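Local coordinates for protein dihydrodipicolinate synthase (Bacteroides thetaiotaomicron, PDB 4XKY) that probably acts as a Schiff-base-forming lyase of the DapA family, possibly cleaving N-acetylneuraminate, at residues Pro132-Asn137 against Gly159-Lys164; Glu117-Tyr122 against Gln152-Asn157; Asn2-Gly7 against Gly203-Val208; Glu194-Ser199 against Ser221-Ala226. All coordinates share one frame; numbering follows the deposited sequence.

Contact 1 (Pro132-Asn137 against Gly159-Lys164); sequences PLFLYN and GVIGFK. With NA (sodium ion), chain F.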
loop_
_atom_site.group_PDB
_atom_site.type_symbol
_atom_site.label_atom_id
_atom_site.label_comp_id
_atom_site.label_asym_id
_atom_site.label_seq_id
_atom_site.Cartn_x
_atom_site.Cartn_y
_atom_site.Cartn_z
ATOM N N PRO D 132 17.352 30.075 1.314
ATOM C CA PRO D 132 17.882 28.736 1.023
ATOM C C PRO D 132 16.901 27.612 1.375
ATOM O O PRO D 132 16.053 27.760 2.280
ATOM C CB PRO D 132 19.145 28.632 1.882
ATOM C CG PRO D 132 19.423 29.999 2.407
ATOM C CD PRO D 132 18.229 30.879 2.186
ATOM N N LEU D 133 17.045 26.473 0.702
ATOM C CA LEU D 133 16.047 25.406 0.814
ATOM C C LEU D 133 16.625 24.084 1.275
ATOM O O LEU D 133 17.707 23.674 0.810
ATOM C CB LEU D 133 15.389 25.204 -0.534
ATOM C CG LEU D 133 14.529 23.956 -0.674
ATOM C CD1 LEU D 133 13.230 24.178 0.053
ATOM C CD2 LEU D 133 14.268 23.675 -2.130
ATOM N N PHE D 134 15.901 23.418 2.173
ATOM C CA PHE D 134 16.150 22.037 2.496
ATOM C C PHE D 134 15.051 21.215 1.810
ATOM O O PHE D 134 13.852 21.565 1.876
ATOM C CB PHE D 134 16.097 21.774 4.007
ATOM C CG PHE D 134 17.233 22.365 4.798
ATOM C CD1 PHE D 134 18.213 21.550 5.328
ATOM C CD2 PHE D 134 17.268 23.700 5.086
ATOM C CE1 PHE D 134 19.245 22.076 6.068
ATOM C CE2 PHE D 134 18.298 24.241 5.831
ATOM C CZ PHE D 134 19.293 23.419 6.316
ATOM N N LEU D 135 15.483 20.135 1.157
ATOM C CA LEU D 135 14.613 19.146 0.579
ATOM C C LEU D 135 14.158 18.165 1.638
ATOM O O LEU D 135 14.935 17.741 2.493
ATOM C CB LEU D 135 15.354 18.369 -0.494
ATOM C CG LEU D 135 15.968 19.179 -1.617
ATOM C CD1 LEU D 135 16.800 18.245 -2.464
ATOM C CD2 LEU D 135 14.867 19.836 -2.429
ATOM N N TYR D 136 12.908 17.768 1.536
ATOM C CA TYR D 136 12.246 17.000 2.571
ATOM C C TYR D 136 11.691 15.784 1.863
ATOM O O TYR D 136 10.900 15.894 0.904
ATOM C CB TYR D 136 11.127 17.851 3.188
ATOM C CG TYR D 136 10.431 17.328 4.426
ATOM C CD1 TYR D 136 9.569 18.165 5.148
ATOM C CD2 TYR D 136 10.622 16.032 4.895
ATOM C CE1 TYR D 136 8.920 17.723 6.294
ATOM C CE2 TYR D 136 9.978 15.578 6.040
ATOM C CZ TYR D 136 9.127 16.421 6.731
ATOM O OH TYR D 136 8.496 15.956 7.861
ATOM N N ASN D 137 12.155 14.636 2.336
ATOM C CA ASN D 137 11.737 13.329 1.881
ATOM C C ASN D 137 10.791 12.778 2.914
ATOM O O ASN D 137 11.208 12.417 4.034
ATOM C CB ASN D 137 12.937 12.395 1.807
ATOM C CG ASN D 137 12.605 11.078 1.129
ATOM O OD1 ASN D 137 12.303 11.036 -0.082
ATOM N ND2 ASN D 137 12.649 9.989 1.907
ATOM N N GLY D 159 21.044 27.434 -4.155
ATOM C CA GLY D 159 19.914 27.666 -3.246
ATOM C C GLY D 159 19.404 26.428 -2.493
ATOM O O GLY D 159 18.447 26.523 -1.717
ATOM N N VAL D 160 20.029 25.268 -2.721
ATOM C CA VAL D 160 19.665 24.020 -2.031
ATOM C C VAL D 160 20.793 23.637 -1.111
ATOM O O VAL D 160 21.932 23.480 -1.548
ATOM C CB VAL D 160 19.366 22.933 -3.051
ATOM C CG1 VAL D 160 18.920 21.640 -2.388
ATOM C CG2 VAL D 160 18.239 23.416 -3.927
ATOM N N ILE D 161 20.517 23.567 0.186
ATOM C CA ILE D 161 21.603 23.496 1.154
ATOM C C ILE D 161 21.563 22.276 2.045
ATOM O O ILE D 161 22.476 22.073 2.860
ATOM C CB ILE D 161 21.713 24.761 2.035
ATOM C CG1 ILE D 161 20.455 25.007 2.857
ATOM C CG2 ILE D 161 22.081 25.978 1.183
ATOM C CD1 ILE D 161 20.671 26.057 3.951
ATOM N N GLY D 162 20.502 21.487 1.932
ATOM C CA GLY D 162 20.408 20.264 2.700
ATOM C C GLY D 162 19.191 19.408 2.410
ATOM O O GLY D 162 18.400 19.693 1.502
ATOM N N PHE D 163 19.057 18.373 3.234
ATOM C CA PHE D 163 18.135 17.272 3.035
ATOM C C PHE D 163 17.750 16.739 4.412
ATOM O O PHE D 163 18.614 16.487 5.254
ATOM C CB PHE D 163 18.820 16.179 2.211
ATOM C CG PHE D 163 18.008 14.902 2.038
ATOM C CD1 PHE D 163 16.925 14.854 1.194
ATOM C CD2 PHE D 163 18.364 13.752 2.687
ATOM C CE1 PHE D 163 16.204 13.692 1.025
ATOM C CE2 PHE D 163 17.653 12.584 2.519
ATOM C CZ PHE D 163 16.571 12.545 1.689
ATOM N N LYS D 164 16.450 16.590 4.621
ATOM C CA LYS D 164 15.870 16.010 5.820
ATOM C C LYS D 164 15.118 14.754 5.399
ATOM O O LYS D 164 14.275 14.801 4.495
ATOM C CB LYS D 164 14.877 16.997 6.439
ATOM C CG LYS D 164 14.241 16.487 7.719
ATOM C CD LYS D 164 12.854 17.061 8.029
ATOM C CE LYS D 164 12.056 15.990 8.783
ATOM N NZ LYS D 164 10.946 16.352 9.716
HETATM NA NA NA F . 23.665 23.323 -2.979
HETATM O O HOH W 1 25.138 22.486 -1.433
HETATM O O HOH W 2 25.753 24.367 -4.711
#

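Contact 2 (Glu117-Tyr122 against Gln152-Asn157); sequences ELIEFY and QRIAEN. With NA (sodium ion), chain F.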
loop_
_atom_site.group_PDB
_atom_site.type_symbol
_atom_site.label_atom_id
_atom_site.label_comp_id
_atom_site.label_asym_id
_atom_site.label_seq_id
_atom_site.Cartn_x
_atom_site.Cartn_y
_atom_site.Cartn_z
ATOM N N GLU D 117 10.598 14.391 -13.150
ATOM C CA GLU D 117 9.605 15.377 -12.715
ATOM C C GLU D 117 9.959 15.992 -11.379
ATOM O O GLU D 117 9.637 17.149 -11.131
ATOM C CB GLU D 117 8.212 14.772 -12.567
ATOM C CG GLU D 117 7.633 14.186 -13.841
ATOM C CD GLU D 117 7.895 12.697 -13.924
ATOM O OE1 GLU D 117 7.085 11.941 -13.358
ATOM O OE2 GLU D 117 8.933 12.292 -14.501
ATOM N N LEU D 118 10.573 15.205 -10.501
ATOM C CA LEU D 118 10.964 15.720 -9.211
ATOM C C LEU D 118 11.961 16.832 -9.468
ATOM O O LEU D 118 11.846 17.924 -8.913
ATOM C CB LEU D 118 11.577 14.641 -8.317
ATOM C CG LEU D 118 10.628 13.909 -7.365
ATOM C CD1 LEU D 118 11.385 12.858 -6.562
ATOM C CD2 LEU D 118 9.930 14.869 -6.414
ATOM N N ILE D 119 12.930 16.547 -10.332
ATOM C CA ILE D 119 13.933 17.535 -10.709
ATOM C C ILE D 119 13.290 18.814 -11.273
ATOM O O ILE D 119 13.674 19.931 -10.880
ATOM C CB ILE D 119 14.931 16.933 -11.714
ATOM C CG1 ILE D 119 15.843 15.935 -11.002
ATOM C CG2 ILE D 119 15.747 18.027 -12.386
ATOM C CD1 ILE D 119 16.540 14.964 -11.934
ATOM N N GLU D 120 12.318 18.653 -12.175
ATOM C CA GLU D 120 11.648 19.810 -12.790
ATOM C C GLU D 120 10.913 20.619 -11.730
ATOM O O GLU D 120 11.022 21.844 -11.697
ATOM C CB GLU D 120 10.655 19.395 -13.886
ATOM C CG GLU D 120 11.285 18.783 -15.137
ATOM C CD GLU D 120 10.507 17.576 -15.688
ATOM O OE1 GLU D 120 9.250 17.562 -15.641
ATOM O OE2 GLU D 120 11.163 16.626 -16.173
ATOM N N PHE D 121 10.157 19.935 -10.872
ATOM C CA PHE D 121 9.428 20.609 -9.803
ATOM C C PHE D 121 10.320 21.597 -9.085
ATOM O O PHE D 121 9.945 22.755 -8.901
ATOM C CB PHE D 121 8.905 19.624 -8.777
ATOM C CG PHE D 121 8.208 20.287 -7.630
ATOM C CD1 PHE D 121 6.922 20.755 -7.775
ATOM C CD2 PHE D 121 8.854 20.482 -6.423
ATOM C CE1 PHE D 121 6.285 21.389 -6.733
ATOM C CE2 PHE D 121 8.219 21.117 -5.371
ATOM C CZ PHE D 121 6.931 21.572 -5.524
ATOM N N TYR D 122 11.504 21.139 -8.687
ATOM C CA TYR D 122 12.428 22.009 -7.942
ATOM C C TYR D 122 13.095 23.070 -8.782
ATOM O O TYR D 122 13.329 24.192 -8.289
ATOM C CB TYR D 122 13.446 21.201 -7.142
ATOM C CG TYR D 122 12.754 20.654 -5.936
ATOM C CD1 TYR D 122 12.418 21.492 -4.899
ATOM C CD2 TYR D 122 12.345 19.334 -5.870
ATOM C CE1 TYR D 122 11.733 21.039 -3.802
ATOM C CE2 TYR D 122 11.661 18.860 -4.762
ATOM C CZ TYR D 122 11.361 19.732 -3.721
ATOM O OH TYR D 122 10.666 19.330 -2.595
ATOM N N GLN D 152 21.664 14.536 -5.600
ATOM C CA GLN D 152 22.957 15.075 -6.043
ATOM C C GLN D 152 22.724 16.207 -7.009
ATOM O O GLN D 152 23.356 17.251 -6.934
ATOM C CB GLN D 152 23.807 14.033 -6.767
ATOM C CG GLN D 152 24.706 13.209 -5.864
ATOM C CD GLN D 152 25.378 12.032 -6.593
ATOM O OE1 GLN D 152 24.792 11.424 -7.486
ATOM N NE2 GLN D 152 26.600 11.684 -6.180
ATOM N N ARG D 153 21.823 15.954 -7.941
ATOM C CA ARG D 153 21.559 16.875 -9.014
ATOM C C ARG D 153 20.924 18.176 -8.480
ATOM O O ARG D 153 21.435 19.253 -8.742
ATOM C CB ARG D 153 20.697 16.153 -10.057
ATOM C CG ARG D 153 19.993 17.034 -11.066
ATOM C CD ARG D 153 20.884 17.567 -12.177
ATOM N NE ARG D 153 20.020 18.433 -12.972
ATOM C CZ ARG D 153 19.773 18.344 -14.277
ATOM N NH1 ARG D 153 20.393 17.463 -15.058
ATOM N NH2 ARG D 153 18.915 19.204 -14.814
ATOM N N ILE D 154 19.846 18.075 -7.702
ATOM C CA ILE D 154 19.168 19.268 -7.167
ATOM C C ILE D 154 20.126 20.042 -6.254
ATOM O O ILE D 154 20.156 21.257 -6.248
ATOM C CB ILE D 154 17.852 18.877 -6.446
ATOM C CG1 ILE D 154 16.864 18.241 -7.423
ATOM C CG2 ILE D 154 17.158 20.080 -5.849
ATOM C CD1 ILE D 154 15.653 17.638 -6.746
ATOM N N ALA D 155 20.943 19.329 -5.502
ATOM C CA ALA D 155 21.863 19.977 -4.582
ATOM C C ALA D 155 22.943 20.841 -5.268
ATOM O O ALA D 155 23.583 21.636 -4.588
ATOM C CB ALA D 155 22.520 18.957 -3.683
ATOM N N GLU D 156 23.119 20.724 -6.586
ATOM C CA GLU D 156 24.102 21.558 -7.302
ATOM C C GLU D 156 23.684 23.013 -7.265
ATOM O O GLU D 156 24.531 23.908 -7.352
ATOM C CB GLU D 156 24.235 21.192 -8.782
ATOM C CG GLU D 156 24.407 19.726 -9.111
ATOM C CD GLU D 156 25.792 19.198 -8.841
ATOM O OE1 GLU D 156 26.471 19.705 -7.922
ATOM O OE2 GLU D 156 26.185 18.246 -9.546
ATOM N N ASN D 157 22.375 23.236 -7.200
ATOM C CA ASN D 157 21.838 24.575 -7.107
ATOM C C ASN D 157 22.338 25.200 -5.818
ATOM O O ASN D 157 22.213 24.610 -4.732
ATOM C CB ASN D 157 20.316 24.544 -7.138
ATOM C CG ASN D 157 19.703 25.912 -7.401
ATOM O OD1 ASN D 157 19.876 26.855 -6.627
ATOM N ND2 ASN D 157 18.959 26.019 -8.494
HETATM NA NA NA F . 23.665 23.323 -2.979
HETATM O O HOH W 2 25.753 24.367 -4.711
HETATM O O HOH W 1 25.138 22.486 -1.433
#

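Contact 3 (Asn2-Gly7 against Gly203-Val208); sequences NIPLSG and GAHGGV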
loop_
_atom_site.group_PDB
_atom_site.type_symbol
_atom_site.label_atom_id
_atom_site.label_comp_id
_atom_site.label_asym_id
_atom_site.label_seq_id
_atom_site.Cartn_x
_atom_site.Cartn_y
_atom_site.Cartn_z
ATOM N N ASN D 2 24.769 28.503 10.305
ATOM C CA ASN D 2 25.953 27.661 10.038
ATOM C C ASN D 2 25.752 26.687 8.903
ATOM O O ASN D 2 24.696 26.065 8.758
ATOM C CB ASN D 2 26.339 26.821 11.259
ATOM C CG ASN D 2 26.868 27.656 12.411
ATOM O OD1 ASN D 2 27.621 28.611 12.213
ATOM N ND2 ASN D 2 26.483 27.290 13.626
ATOM N N ILE D 3 26.806 26.537 8.130
ATOM C CA ILE D 3 26.839 25.640 7.023
ATOM C C ILE D 3 27.934 24.640 7.343
ATOM O O ILE D 3 29.094 25.018 7.433
ATOM C CB ILE D 3 27.223 26.416 5.757
ATOM C CG1 ILE D 3 26.203 27.534 5.476
ATOM C CG2 ILE D 3 27.391 25.478 4.572
ATOM C CD1 ILE D 3 24.790 27.081 5.133
ATOM N N PRO D 4 27.595 23.358 7.496
ATOM C CA PRO D 4 26.307 22.685 7.435
ATOM C C PRO D 4 25.542 22.814 8.744
ATOM O O PRO D 4 26.137 22.730 9.823
ATOM C CB PRO D 4 26.684 21.232 7.185
ATOM C CG PRO D 4 28.069 21.095 7.741
ATOM C CD PRO D 4 28.709 22.430 7.742
ATOM N N LEU D 5 24.230 23.020 8.658
ATOM C CA LEU D 5 23.443 23.110 9.858
ATOM C C LEU D 5 23.538 21.754 10.502
ATOM O O LEU D 5 23.431 20.738 9.814
ATOM C CB LEU D 5 22.005 23.471 9.560
ATOM C CG LEU D 5 21.046 23.459 10.741
ATOM C CD1 LEU D 5 21.345 24.528 11.775
ATOM C CD2 LEU D 5 19.646 23.635 10.181
ATOM N N SER D 6 23.795 21.753 11.809
ATOM C CA SER D 6 24.069 20.535 12.579
ATOM C C SER D 6 23.409 20.554 13.968
ATOM O O SER D 6 22.958 21.598 14.447
ATOM C CB SER D 6 25.583 20.425 12.777
ATOM O OG SER D 6 26.205 20.511 11.522
ATOM N N GLY D 7 23.364 19.397 14.614
ATOM C CA GLY D 7 22.850 19.323 15.994
ATOM C C GLY D 7 21.390 18.945 16.071
ATOM O O GLY D 7 20.868 18.245 15.195
ATOM N N GLY D 203 27.875 9.892 10.475
ATOM C CA GLY D 203 28.143 11.129 9.739
ATOM C C GLY D 203 26.969 12.043 9.505
ATOM O O GLY D 203 27.177 13.121 9.000
ATOM N N ALA D 204 25.737 11.657 9.861
ATOM C CA ALA D 204 24.624 12.578 9.704
ATOM C C ALA D 204 24.918 13.826 10.506
ATOM O O ALA D 204 25.561 13.739 11.556
ATOM C CB ALA D 204 23.308 11.962 10.195
ATOM N N HIS D 205 24.434 14.979 10.032
ATOM C CA HIS D 205 24.673 16.264 10.709
ATOM C C HIS D 205 23.767 16.567 11.878
ATOM O O HIS D 205 24.139 17.308 12.760
ATOM C CB HIS D 205 24.583 17.424 9.730
ATOM C CG HIS D 205 25.627 17.371 8.677
ATOM N ND1 HIS D 205 25.374 16.892 7.413
ATOM C CD2 HIS D 205 26.947 17.666 8.715
ATOM C CE1 HIS D 205 26.485 16.926 6.701
ATOM N NE2 HIS D 205 27.457 17.375 7.474
ATOM N N GLY D 206 22.596 15.968 11.926
ATOM C CA GLY D 206 21.686 16.300 12.997
ATOM C C GLY D 206 20.359 15.602 12.955
ATOM O O GLY D 206 20.073 14.801 12.051
ATOM N N GLY D 207 19.565 15.918 13.968
ATOM C CA GLY D 207 18.282 15.288 14.180
ATOM C C GLY D 207 17.198 16.317 14.283
ATOM O O GLY D 207 17.294 17.255 15.080
ATOM N N VAL D 208 16.133 16.113 13.510
ATOM C CA VAL D 208 14.957 16.966 13.610
ATOM C C VAL D 208 13.991 16.237 14.528
ATOM O O VAL D 208 13.009 15.670 14.088
ATOM C CB VAL D 208 14.336 17.295 12.222
ATOM C CG1 VAL D 208 13.161 18.277 12.376
ATOM C CG2 VAL D 208 15.397 17.963 11.366
#

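Contact 4 (Glu194-Ser199 against Ser221-Ala226); sequences EIMAES and SLYNAA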
loop_
_atom_site.group_PDB
_atom_site.type_symbol
_atom_site.label_atom_id
_atom_site.label_comp_id
_atom_site.label_asym_id
_atom_site.label_seq_id
_atom_site.Cartn_x
_atom_site.Cartn_y
_atom_site.Cartn_z
ATOM N N GLU D 194 14.608 8.057 17.124
ATOM C CA GLU D 194 15.040 6.737 17.525
ATOM C C GLU D 194 16.272 6.267 16.743
ATOM O O GLU D 194 16.954 5.360 17.196
ATOM C CB GLU D 194 13.905 5.730 17.303
ATOM C CG GLU D 194 12.668 6.002 18.136
ATOM C CD GLU D 194 11.622 6.889 17.448
ATOM O OE1 GLU D 194 11.898 7.479 16.374
ATOM O OE2 GLU D 194 10.509 6.981 18.000
ATOM N N ILE D 195 16.522 6.863 15.582
ATOM C CA ILE D 195 17.711 6.548 14.779
ATOM C C ILE D 195 18.693 7.728 14.653
ATOM O O ILE D 195 19.638 7.696 13.841
ATOM C CB ILE D 195 17.357 6.044 13.372
ATOM C CG1 ILE D 195 16.490 7.076 12.670
ATOM C CG2 ILE D 195 16.645 4.704 13.455
ATOM C CD1 ILE D 195 16.364 6.913 11.186
ATOM N N MET D 196 18.509 8.738 15.485
ATOM C CA MET D 196 19.401 9.894 15.451
ATOM C C MET D 196 20.836 9.505 15.829
ATOM O O MET D 196 21.815 9.917 15.164
ATOM C CB MET D 196 18.904 10.982 16.399
ATOM C CG MET D 196 19.765 12.232 16.381
ATOM S SD MET D 196 21.080 12.280 17.630
ATOM C CE MET D 196 20.099 12.434 19.115
ATOM N N ALA D 197 20.965 8.732 16.902
ATOM C CA ALA D 197 22.290 8.392 17.418
ATOM C C ALA D 197 23.102 7.596 16.387
ATOM O O ALA D 197 24.234 7.963 16.046
ATOM C CB ALA D 197 22.198 7.624 18.730
ATOM N N GLU D 198 22.518 6.517 15.884
ATOM C CA GLU D 198 23.211 5.672 14.930
ATOM C C GLU D 198 23.543 6.425 13.627
ATOM O O GLU D 198 24.597 6.179 13.020
ATOM C CB GLU D 198 22.387 4.417 14.648
ATOM C CG GLU D 198 21.211 4.604 13.712
ATOM C CD GLU D 198 20.321 3.377 13.734
ATOM O OE1 GLU D 198 19.819 3.059 14.829
ATOM O OE2 GLU D 198 20.179 2.705 12.684
ATOM N N SER D 199 22.651 7.328 13.196
ATOM C CA SER D 199 22.886 8.104 11.989
ATOM C C SER D 199 24.020 9.123 12.203
ATOM O O SER D 199 24.908 9.231 11.365
ATOM C CB SER D 199 21.620 8.794 11.453
ATOM O OG SER D 199 20.486 7.906 11.385
ATOM N N SER D 221 22.447 16.029 24.544
ATOM C CA SER D 221 23.484 15.168 25.120
ATOM C C SER D 221 23.727 13.916 24.247
ATOM O O SER D 221 24.857 13.432 24.097
ATOM C CB SER D 221 23.102 14.738 26.530
ATOM O OG SER D 221 23.086 15.846 27.387
ATOM N N LEU D 222 22.656 13.369 23.681
ATOM C CA LEU D 222 22.832 12.186 22.855
ATOM C C LEU D 222 23.533 12.513 21.548
ATOM O O LEU D 222 24.446 11.767 21.089
ATOM C CB LEU D 222 21.497 11.495 22.567
ATOM C CG LEU D 222 21.576 10.260 21.674
ATOM C CD1 LEU D 222 22.564 9.219 22.147
ATOM C CD2 LEU D 222 20.212 9.597 21.656
ATOM N N TYR D 223 23.149 13.641 20.958
ATOM C CA TYR D 223 23.807 14.082 19.728
ATOM C C TYR D 223 25.323 14.245 19.944
ATOM O O TYR D 223 26.138 13.805 19.121
ATOM C CB TYR D 223 23.207 15.378 19.231
ATOM C CG TYR D 223 24.046 16.018 18.166
ATOM C CD1 TYR D 223 23.935 15.613 16.857
ATOM C CD2 TYR D 223 24.991 16.990 18.480
ATOM C CE1 TYR D 223 24.729 16.154 15.881
ATOM C CE2 TYR D 223 25.774 17.568 17.500
ATOM C CZ TYR D 223 25.637 17.115 16.199
ATOM O OH TYR D 223 26.392 17.632 15.194
ATOM N N ASN D 224 25.693 14.876 21.049
ATOM C CA ASN D 224 27.097 15.113 21.349
ATOM C C ASN D 224 27.853 13.831 21.621
ATOM O O ASN D 224 29.002 13.684 21.219
ATOM C CB ASN D 224 27.254 16.059 22.539
ATOM C CG ASN D 224 26.879 17.498 22.210
ATOM O OD1 ASN D 224 26.304 18.197 23.028
ATOM N ND2 ASN D 224 27.226 17.946 21.039
ATOM N N ALA D 225 27.207 12.896 22.309
ATOM C CA ALA D 225 27.818 11.613 22.583
ATOM C C ALA D 225 28.033 10.811 21.278
ATOM O O ALA D 225 29.061 10.129 21.106
ATOM C CB ALA D 225 26.968 10.828 23.574
ATOM N N ALA D 226 27.073 10.899 20.368
ATOM C CA ALA D 226 27.184 10.253 19.066
ATOM C C ALA D 226 28.300 10.900 18.235
ATOM O O ALA D 226 29.193 10.220 17.731
ATOM C CB ALA D 226 25.854 10.301 18.333
#

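Contact 1 (Pro132-Asn137 against Gly159-Lys164)
Lys164 and Tyr136 run side by side from adjacent parallel strands. Lys164 CD lies over one face of the phenol ring, 3.9 Å from its centroid, and beyond it Lys164 NZ comes to 3.1 Å from Tyr136 OH in a weak hydrogen bond. Both are predicted catalytic residues of this TIM-barrel family, Lys164 as Schiff-base lysine, Tyr136 as proton donor/acceptor. The backbone beneath them is closely knit: Lys164 N bonds to Leu135 O at 2.9 Å, and Asn137 N meets Lys164 O at 3.0 Å, almost straight (178°). Gly162 belongs here too, since a CB would collide with Phe134 CE1. The end at Pro132, Gly159 and Ile161 is the partly exposed one, and its first bond, Leu133 N to Gly159 O, is bent to 142° at the hydrogen. Ile161 keeps CG1 between its backbone N and carbonyl carbon (chi1 61°), which lays CG1 over the Phe134 ring and brings CD1 to 3.5 Å from Phe134 CE2. Val160 O there binds a sodium ion at 2.2 Å, a site completed by Ala155 O, Asn157 O and two waters. Strands 102-105 and 187-190 flank the pair, and helix 148-154, its beta-alpha-beta connection, covers Leu135 and Val160 through Ile154.

Contact 2 (Glu117-Tyr122 against Gln152-Asn157)
Arg153 meets Ile119 at about a right angle, touching it with two separate parts of its chain. Its CG, anti to the backbone N (chi1 164°), lies 4.1 Å from Ile119 CD1; the chain then bends at chi2 (77°), which carries the guanidinium back so that Arg153 NH2 comes 4.2 Å from Ile119 CG2. The charged end has its stronger partner in Glu123, with which NH2 forms a salt bridge, so the same side chain serves an apolar contact and an ionic one. Ile154 follows and buries more than any other residue here, with Ile119 close behind. Its CD1 reaches the other helix, 3.8 Å from Tyr122 CD2 and against the backbone at Ile119 CA, while its second branch, Ile154 CG2, rests 4.1 Å from Tyr122 CB. Both branches thus lie along one side of the tyrosine, whose ring also has Phe121 CD2 above one face. From Ile154 to Asn157 the chain makes a type I beta turn, illustrating how a turn can bind a metal through backbone carbonyls alone: Ala155 O binds a sodium ion at 2.3 Å and Asn157 O at 2.6 Å. Val160 O and two waters complete the ligands, and one of these waters also donates a hydrogen bond to Glu156 O. Helices 115-125 and 148-154 therefore lie as neighbours on the outside of the barrel, with Tyr122 pressed inward on Leu133 and Leu135 of strand 133-137, and Phe121 packing on Pro279 of a second subunit.

Contact 3 (Asn2-Gly7 against Gly203-Val208)
His205 places CG anti to its carbonyl carbon (chi1 -64°), and this presents one face of the imidazole to Pro4, whose CB sits over it, 4.0 Å from the ring centroid and offset toward the rim. Pro4 CG adds a contact of 3.7 Å to His205 CD2. Beside them Ser6, with OG likewise anti to the carbonyl carbon (chi1 -53°), turns its hydroxyl back on its own segment: Ser6 OG donates to Pro4 O at 2.8 Å, approaching from above the carbonyl plane. That bond spans the bend after the cis peptide preceding Pro4, and the same OG lies 3.9 Å from His205 CB. With an alanine in place of Ser6, Pro4 O would probably lose this donor, leaving the bend that holds the proline over the imidazole freer to shift. Further along, two backbone bonds join the segments, Gly7 N to His205 O and Gly207 N to Gly7 O, each 2.9 Å. Glycines suit this pairing: Gly7 has a positive phi (95°), and a CB on Gly206 would strike Gly7 O. The ring is steadied from another side, as His205 ND1 hydrogen-bonds to Met188 N. Strand 206-207, which leads into Val208, a predicted pyruvate-binding residue, lies between strands 7-8 and 187-190; its pairing with 7-8 joins the last strand of the barrel to the first.

Contact 4 (Glu194-Ser199 against Ser221-Ala226)
Ile195 O is gripped by two donors from opposite faces of its carbonyl plane: Ser199 OG at 2.6 Å and Ser199 N at 3.1 Å. These bonds tie down the first turn of helix 196-201, from which Met196 points toward helix 216-227 while Ala197 offers its flank. The two helices, which precede and follow strand 206-207 in the chain, pack side by side on the barrel. Met196 sets off with CG anti to its backbone N (chi1 -178°), then bends at chi2 and chi3, running antiparallel alongside Leu222 until its CE is 3.7 Å from Leu222 CG. Met196 SD passes the edge of the Tyr223 ring, near its plane and 4.1 Å from Tyr223 CB. Leu222 CD1 meets Ala197 CB at 3.8 Å, and one turn on, Ala226 CB closes to 3.6 Å from Ala197 O. Leu222 also packs on Gln238 and Val241 of helix 231-248. Replacing it with an alanine would probably strip Ala197 CB of its leucine contacts, leave Met196 CE less supported and open a gap among the three helices. Side chains meet side chains only through apolar atoms and Ser199 spends its hydroxyl within its own segment, which implies cohesion mainly from close fit.

In the fold
Followed from the N terminus, the chain lays down 2-7, which waits until 203-208 for its partner; contact 3 closes a loop of nearly two hundred residues and joins the two ends of the barrel's strand order. Contacts 1 and 2 nest inside it and cross each other, 117-122, 132-137, 152-157 and 159-164 alternating, so that a helix pair is laid against a strand pair, with 152-157 and 159-164 sharing the sodium site. Leu5 touches Phe134 and Val208 touches Lys164, linking contact 3 to contact 1. Contact 4 opens at 194-199, before contact 3 closes, and crosses it, pairing the helices on either side of strand 206-207 in sequence. It follows contacts 1 and 2 in series, touching neither.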